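Local coordinates for protein annexin (PDB 4MDU) that binds acidic phospholipid membranes in a calcium-dependent manner, aggregates liposomes when calcium is present, and takes part in host-parasite interaction, at residues L131-K144 against Y178-D192. Residues are numbered along the deposited sequence; the frame is centred on the assembly and turned at random.
Sequences LIEIFTTLWNDEMK and YEYALLSLVQAERDD
The side-chain amide of Asn140 exchanges two hydrogen bonds with the backbone of Arg190: Asn140 ND2 gives one to Arg190 O (2.6 Å), and Arg190 N returns one to Asn140 OD1 (2.9 Å), arriving in the carbonyl plane on a lone pair. The pair joins parts of the predicted second annexin repeat, at the point where helix 177-187 gives way to the following loop, which passes the turn between helices 128-136 and 140-156. Next to it, Trp139 NE1 donates to Asp191 O at 2.8 Å, with the acceptor in the indole plane. The Arg190 guanidinium lies flat on Trp139, planes 19° apart, while Leu185 CD2 covers the opposite face of the guanidinium. A bend at chi3 (86°) folds the arginine over the indole, its NE hydrogen-bonded to Cys242 O and its NH1 only weakly reaching Leu138 O; water 1 links NH2 to Thr136 O. Farther along, helices 131-136 and 178-187 run side by side at 32°, their axes 10.3 Å apart. Leu182 CD1 meets the edge of the Phe135 ring and Leu185 CD1 packs against Phe135 CB. Val186 CG2 sits over one face, 3.6 Å from the Phe135 centroid, and is also touched by Met143 CE at a tight 3.3 Å.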
loop_
_atom_site.group_PDB
_atom_site.type_symbol
_atom_site.label_atom_id
_atom_site.label_comp_id
_atom_site.label_asym_id
_atom_site.label_seq_id
_atom_site.Cartn_x
_atom_site.Cartn_y
_atom_site.Cartn_z
ATOM N N LEU B 131 -2.396 1.675 10.701
ATOM C CA LEU B 131 -1.594 2.588 11.536
ATOM C C LEU B 131 -1.732 4.023 11.021
ATOM O O LEU B 131 -2.011 4.946 11.784
ATOM C CB LEU B 131 -0.115 2.184 11.561
ATOM C CG LEU B 131 0.230 0.767 11.972
ATOM C CD1 LEU B 131 1.767 0.614 12.228
ATOM C CD2 LEU B 131 -0.592 0.391 13.176
ATOM N N ILE B 132 -1.581 4.194 9.707
ATOM C CA ILE B 132 -1.781 5.505 9.097
ATOM C C ILE B 132 -3.170 6.069 9.379
ATOM O O ILE B 132 -3.317 7.216 9.809
ATOM C CB ILE B 132 -1.576 5.456 7.587
ATOM C CG1 ILE B 132 -0.146 5.037 7.268
ATOM C CG2 ILE B 132 -1.886 6.806 6.982
ATOM C CD1 ILE B 132 0.190 5.060 5.801
ATOM N N GLU B 133 -4.190 5.253 9.143
ATOM C CA GLU B 133 -5.581 5.672 9.323
ATOM C C GLU B 133 -5.880 6.162 10.743
ATOM O O GLU B 133 -6.529 7.195 10.953
ATOM C CB GLU B 133 -6.541 4.514 8.963
ATOM C CG GLU B 133 -8.012 4.865 9.206
ATOM C CD GLU B 133 -8.800 3.726 9.837
ATOM O OE1 GLU B 133 -8.767 2.613 9.284
ATOM O OE2 GLU B 133 -9.447 3.945 10.885
ATOM N N ILE B 134 -5.423 5.397 11.719
ATOM C CA ILE B 134 -5.667 5.713 13.118
ATOM C C ILE B 134 -4.783 6.861 13.643
ATOM O O ILE B 134 -5.297 7.857 14.162
ATOM C CB ILE B 134 -5.492 4.453 13.996
ATOM C CG1 ILE B 134 -6.630 3.461 13.706
ATOM C CG2 ILE B 134 -5.465 4.837 15.473
ATOM C CD1 ILE B 134 -6.600 2.237 14.582
ATOM N N PHE B 135 -3.467 6.743 13.486
ATOM C CA PHE B 135 -2.567 7.771 14.025
ATOM C C PHE B 135 -2.833 9.145 13.444
ATOM O O PHE B 135 -2.808 10.149 14.161
ATOM C CB PHE B 135 -1.107 7.387 13.813
ATOM C CG PHE B 135 -0.672 6.239 14.662
ATOM C CD1 PHE B 135 -1.233 6.045 15.912
ATOM C CD2 PHE B 135 0.276 5.340 14.208
ATOM C CE1 PHE B 135 -0.841 4.973 16.713
ATOM C CE2 PHE B 135 0.678 4.266 15.002
ATOM C CZ PHE B 135 0.114 4.080 16.249
ATOM N N THR B 136 -3.078 9.194 12.139
ATOM C CA THR B 136 -3.455 10.446 11.488
ATOM C C THR B 136 -4.537 11.190 12.266
ATOM O O THR B 136 -4.490 12.415 12.386
ATOM C CB THR B 136 -3.942 10.194 10.051
ATOM O OG1 THR B 136 -2.813 9.883 9.228
ATOM C CG2 THR B 136 -4.623 11.408 9.503
ATOM N N THR B 137 -5.495 10.446 12.817
ATOM C CA THR B 137 -6.675 11.060 13.421
ATOM C C THR B 137 -6.565 11.357 14.922
ATOM O O THR B 137 -7.542 11.773 15.542
ATOM C CB THR B 137 -7.927 10.188 13.204
ATOM O OG1 THR B 137 -7.794 8.985 13.974
ATOM C CG2 THR B 137 -8.073 9.831 11.735
ATOM N N LEU B 138 -5.392 11.162 15.513
ATOM C CA LEU B 138 -5.260 11.402 16.951
ATOM C C LEU B 138 -4.378 12.598 17.247
ATOM O O LEU B 138 -3.228 12.660 16.796
ATOM C CB LEU B 138 -4.695 10.169 17.668
ATOM C CG LEU B 138 -5.546 8.897 17.586
ATOM C CD1 LEU B 138 -4.757 7.692 18.080
ATOM C CD2 LEU B 138 -6.849 9.065 18.372
ATOM N N TRP B 139 -4.894 13.541 18.023
ATOM C CA TRP B 139 -4.016 14.596 18.514
ATOM C C TRP B 139 -3.351 14.181 19.833
ATOM O O TRP B 139 -3.574 13.074 20.337
ATOM C CB TRP B 139 -4.723 15.952 18.606
ATOM C CG TRP B 139 -3.807 17.049 18.153
ATOM C CD1 TRP B 139 -3.166 17.973 18.943
ATOM C CD2 TRP B 139 -3.378 17.309 16.803
ATOM N NE1 TRP B 139 -2.390 18.797 18.163
ATOM C CE2 TRP B 139 -2.496 18.407 16.849
ATOM C CE3 TRP B 139 -3.669 16.731 15.560
ATOM C CZ2 TRP B 139 -1.906 18.942 15.702
ATOM C CZ3 TRP B 139 -3.077 17.266 14.418
ATOM C CH2 TRP B 139 -2.205 18.359 14.502
ATOM N N ASN B 140 -2.522 15.062 20.377
ATOM C CA ASN B 140 -1.615 14.691 21.459
ATOM C C ASN B 140 -2.239 13.930 22.630
ATOM O O ASN B 140 -1.772 12.846 23.002
ATOM C CB ASN B 140 -0.841 15.926 21.952
ATOM C CG ASN B 140 0.124 16.456 20.907
ATOM O OD1 ASN B 140 0.552 15.716 20.011
ATOM N ND2 ASN B 140 0.466 17.746 21.003
ATOM N N ASP B 141 -3.268 14.513 23.227
ATOM C CA ASP B 141 -3.916 13.921 24.387
ATOM C C ASP B 141 -4.646 12.615 24.058
ATOM O O ASP B 141 -4.672 11.685 24.863
ATOM C CB ASP B 141 -4.872 14.929 25.005
ATOM C CG ASP B 141 -4.128 16.068 25.687
ATOM O OD1 ASP B 141 -3.022 15.804 26.174
ATOM O OD2 ASP B 141 -4.629 17.204 25.727
ATOM N N GLU B 142 -5.236 12.557 22.872
ATOM C CA GLU B 142 -5.926 11.354 22.425
ATOM C C GLU B 142 -4.913 10.244 22.250
ATOM O O GLU B 142 -5.138 9.115 22.680
ATOM C CB GLU B 142 -6.672 11.647 21.122
ATOM C CG GLU B 142 -7.732 12.728 21.345
ATOM C CD GLU B 142 -8.309 13.310 20.063
ATOM O OE1 GLU B 142 -7.577 13.397 19.055
ATOM O OE2 GLU B 142 -9.503 13.695 20.074
ATOM N N MET B 143 -3.777 10.595 21.654
ATOM C CA MET B 143 -2.722 9.636 21.372
ATOM C C MET B 143 -2.220 8.998 22.662
ATOM O O MET B 143 -2.011 7.772 22.719
ATOM C CB MET B 143 -1.573 10.325 20.619
ATOM C CG MET B 143 -0.432 9.408 20.250
ATOM S SD MET B 143 -0.807 8.307 18.870
ATOM C CE MET B 143 -0.020 6.824 19.455
ATOM N N LYS B 144 -2.040 9.832 23.694
ATOM C CA LYS B 144 -1.558 9.365 25.001
ATOM C C LYS B 144 -2.599 8.467 25.648
ATOM O O LYS B 144 -2.258 7.461 26.270
ATOM C CB LYS B 144 -1.212 10.542 25.944
ATOM C CG LYS B 144 -0.049 11.410 25.461
ATOM C CD LYS B 144 0.166 12.626 26.362
ATOM C CE LYS B 144 1.231 13.561 25.815
ATOM N NZ LYS B 144 1.591 14.649 26.795
ATOM N N TYR B 178 9.272 6.388 6.724
ATOM C CA TYR B 178 7.886 6.171 7.116
ATOM C C TYR B 178 7.814 5.859 8.603
ATOM O O TYR B 178 6.982 6.414 9.325
ATOM C CB TYR B 178 7.254 5.037 6.300
ATOM C CG TYR B 178 5.991 4.448 6.917
ATOM C CD1 TYR B 178 4.843 5.221 7.074
ATOM C CD2 TYR B 178 5.946 3.111 7.312
ATOM C CE1 TYR B 178 3.698 4.688 7.628
ATOM C CE2 TYR B 178 4.794 2.557 7.866
ATOM C CZ TYR B 178 3.676 3.352 8.019
ATOM O OH TYR B 178 2.530 2.821 8.562
ATOM N N GLU B 179 8.703 4.982 9.058
ATOM C CA GLU B 179 8.695 4.527 10.445
ATOM C C GLU B 179 9.015 5.671 11.395
ATOM O O GLU B 179 8.405 5.820 12.459
ATOM C CB GLU B 179 9.693 3.386 10.642
ATOM C CG GLU B 179 9.294 2.080 9.981
ATOM C CD GLU B 179 9.492 2.091 8.471
ATOM O OE1 GLU B 179 10.057 3.080 7.962
ATOM O OE2 GLU B 179 9.091 1.105 7.800
ATOM N N TYR B 180 9.978 6.486 10.996
ATOM C CA TYR B 180 10.367 7.618 11.808
ATOM C C TYR B 180 9.189 8.584 11.927
ATOM O O TYR B 180 8.859 9.036 13.035
ATOM C CB TYR B 180 11.598 8.303 11.214
ATOM C CG TYR B 180 12.053 9.511 12.005
ATOM C CD1 TYR B 180 11.448 10.750 11.815
ATOM C CD2 TYR B 180 13.075 9.415 12.945
ATOM C CE1 TYR B 180 11.844 11.861 12.536
ATOM C CE2 TYR B 180 13.492 10.534 13.674
ATOM C CZ TYR B 180 12.869 11.756 13.462
ATOM O OH TYR B 180 13.251 12.884 14.166
ATOM N N ALA B 181 8.537 8.879 10.802
ATOM C CA ALA B 181 7.381 9.783 10.817
ATOM C C ALA B 181 6.259 9.201 11.655
ATOM O O ALA B 181 5.614 9.910 12.431
ATOM C CB ALA B 181 6.885 10.082 9.394
ATOM N N LEU B 182 6.033 7.900 11.502
ATOM C CA LEU B 182 5.010 7.207 12.287
ATOM C C LEU B 182 5.267 7.417 13.777
ATOM O O LEU B 182 4.367 7.806 14.521
ATOM C CB LEU B 182 5.017 5.714 11.953
ATOM C CG LEU B 182 3.677 4.979 11.884
ATOM C CD1 LEU B 182 2.704 5.758 11.047
ATOM C CD2 LEU B 182 3.865 3.558 11.313
ATOM N N LEU B 183 6.508 7.167 14.197
ATOM C CA LEU B 183 6.942 7.392 15.584
ATOM C C LEU B 183 6.755 8.826 16.071
ATOM O O LEU B 183 6.466 9.046 17.246
ATOM C CB LEU B 183 8.413 7.007 15.767
ATOM C CG LEU B 183 8.754 5.638 16.360
ATOM C CD1 LEU B 183 7.556 5.019 17.082
ATOM C CD2 LEU B 183 9.276 4.714 15.276
ATOM N N SER B 184 6.942 9.800 15.187
ATOM C CA SER B 184 6.764 11.196 15.590
ATOM C C SER B 184 5.311 11.490 15.951
ATOM O O SER B 184 5.047 12.221 16.902
ATOM C CB SER B 184 7.256 12.170 14.513
ATOM O OG SER B 184 6.329 12.282 13.453
ATOM N N LEU B 185 4.366 10.913 15.208
ATOM C CA LEU B 185 2.974 11.052 15.602
ATOM C C LEU B 185 2.736 10.435 16.979
ATOM O O LEU B 185 2.063 11.017 17.833
ATOM C CB LEU B 185 2.015 10.417 14.573
ATOM C CG LEU B 185 1.976 11.028 13.171
ATOM C CD1 LEU B 185 0.934 10.324 12.299
ATOM C CD2 LEU B 185 1.714 12.544 13.228
ATOM N N VAL B 186 3.263 9.238 17.190
ATOM C CA VAL B 186 3.049 8.554 18.460
ATOM C C VAL B 186 3.778 9.287 19.614
ATOM O O VAL B 186 3.403 9.179 20.776
ATOM C CB VAL B 186 3.470 7.087 18.361
ATOM C CG1 VAL B 186 3.448 6.421 19.723
ATOM C CG2 VAL B 186 2.528 6.347 17.385
ATOM N N GLN B 187 4.793 10.072 19.280
ATOM C CA GLN B 187 5.421 10.945 20.278
ATOM C C GLN B 187 4.399 11.846 20.988
ATOM O O GLN B 187 4.606 12.230 22.134
ATOM C CB GLN B 187 6.495 11.830 19.639
ATOM C CG GLN B 187 7.645 11.086 18.997
ATOM C CD GLN B 187 8.506 10.347 20.002
ATOM O OE1 GLN B 187 8.292 10.440 21.212
ATOM N NE2 GLN B 187 9.492 9.608 19.503
ATOM N N ALA B 188 3.317 12.201 20.299
ATOM C CA ALA B 188 2.309 13.104 20.871
ATOM C C ALA B 188 2.913 14.463 21.252
ATOM O O ALA B 188 2.613 15.004 22.325
ATOM C CB ALA B 188 1.650 12.458 22.104
ATOM N N GLU B 189 3.787 14.995 20.396
ATOM C CA GLU B 189 4.299 16.348 20.592
ATOM C C GLU B 189 4.019 17.215 19.378
ATOM O O GLU B 189 4.878 17.982 18.945
ATOM C CB GLU B 189 5.797 16.336 20.910
ATOM C CG GLU B 189 6.108 15.873 22.332
ATOM C CD GLU B 189 7.602 15.837 22.612
ATOM O OE1 GLU B 189 8.276 16.852 22.327
ATOM O OE2 GLU B 189 8.100 14.806 23.120
ATOM N N ARG B 190 2.820 17.083 18.822
ATOM C CA ARG B 190 2.401 17.963 17.733
ATOM C C ARG B 190 2.062 19.331 18.335
ATOM O O ARG B 190 1.790 19.426 19.535
ATOM C CB ARG B 190 1.197 17.359 16.999
ATOM C CG ARG B 190 1.387 15.889 16.640
ATOM C CD ARG B 190 0.104 15.196 16.156
ATOM N NE ARG B 190 -0.057 15.404 14.731
ATOM C CZ ARG B 190 -0.952 14.808 13.953
ATOM N NH1 ARG B 190 -1.813 13.901 14.426
ATOM N NH2 ARG B 190 -0.955 15.125 12.672
ATOM N N ASP B 191 2.089 20.389 17.526
ATOM C CA ASP B 191 1.705 21.701 18.032
ATOM C C ASP B 191 0.315 21.655 18.609
ATOM O O ASP B 191 -0.562 20.975 18.083
ATOM C CB ASP B 191 1.729 22.767 16.942
ATOM C CG ASP B 191 3.093 22.939 16.321
ATOM O OD1 ASP B 191 4.093 22.435 16.891
ATOM O OD2 ASP B 191 3.155 23.568 15.245
ATOM N N ASP B 192 0.112 22.413 19.675
ATOM C CA ASP B 192 -1.181 22.501 20.332
ATOM C C ASP B 192 -1.812 23.878 20.158
ATOM O O ASP B 192 -1.143 24.855 19.834
ATOM C CB ASP B 192 -1.032 22.206 21.835
ATOM C CG ASP B 192 -0.903 20.727 22.128
ATOM O OD1 ASP B 192 -1.784 19.945 21.679
ATOM O OD2 ASP B 192 0.084 20.349 22.807
HETATM O O HOH W 1 -3.152 14.667 11.102
HETATM O O HOH W 2 -0.194 12.723 18.276
HETATM O O HOH W 3 -3.948 17.558 22.717
HETATM O O HOH W 4 3.884 14.682 24.931
#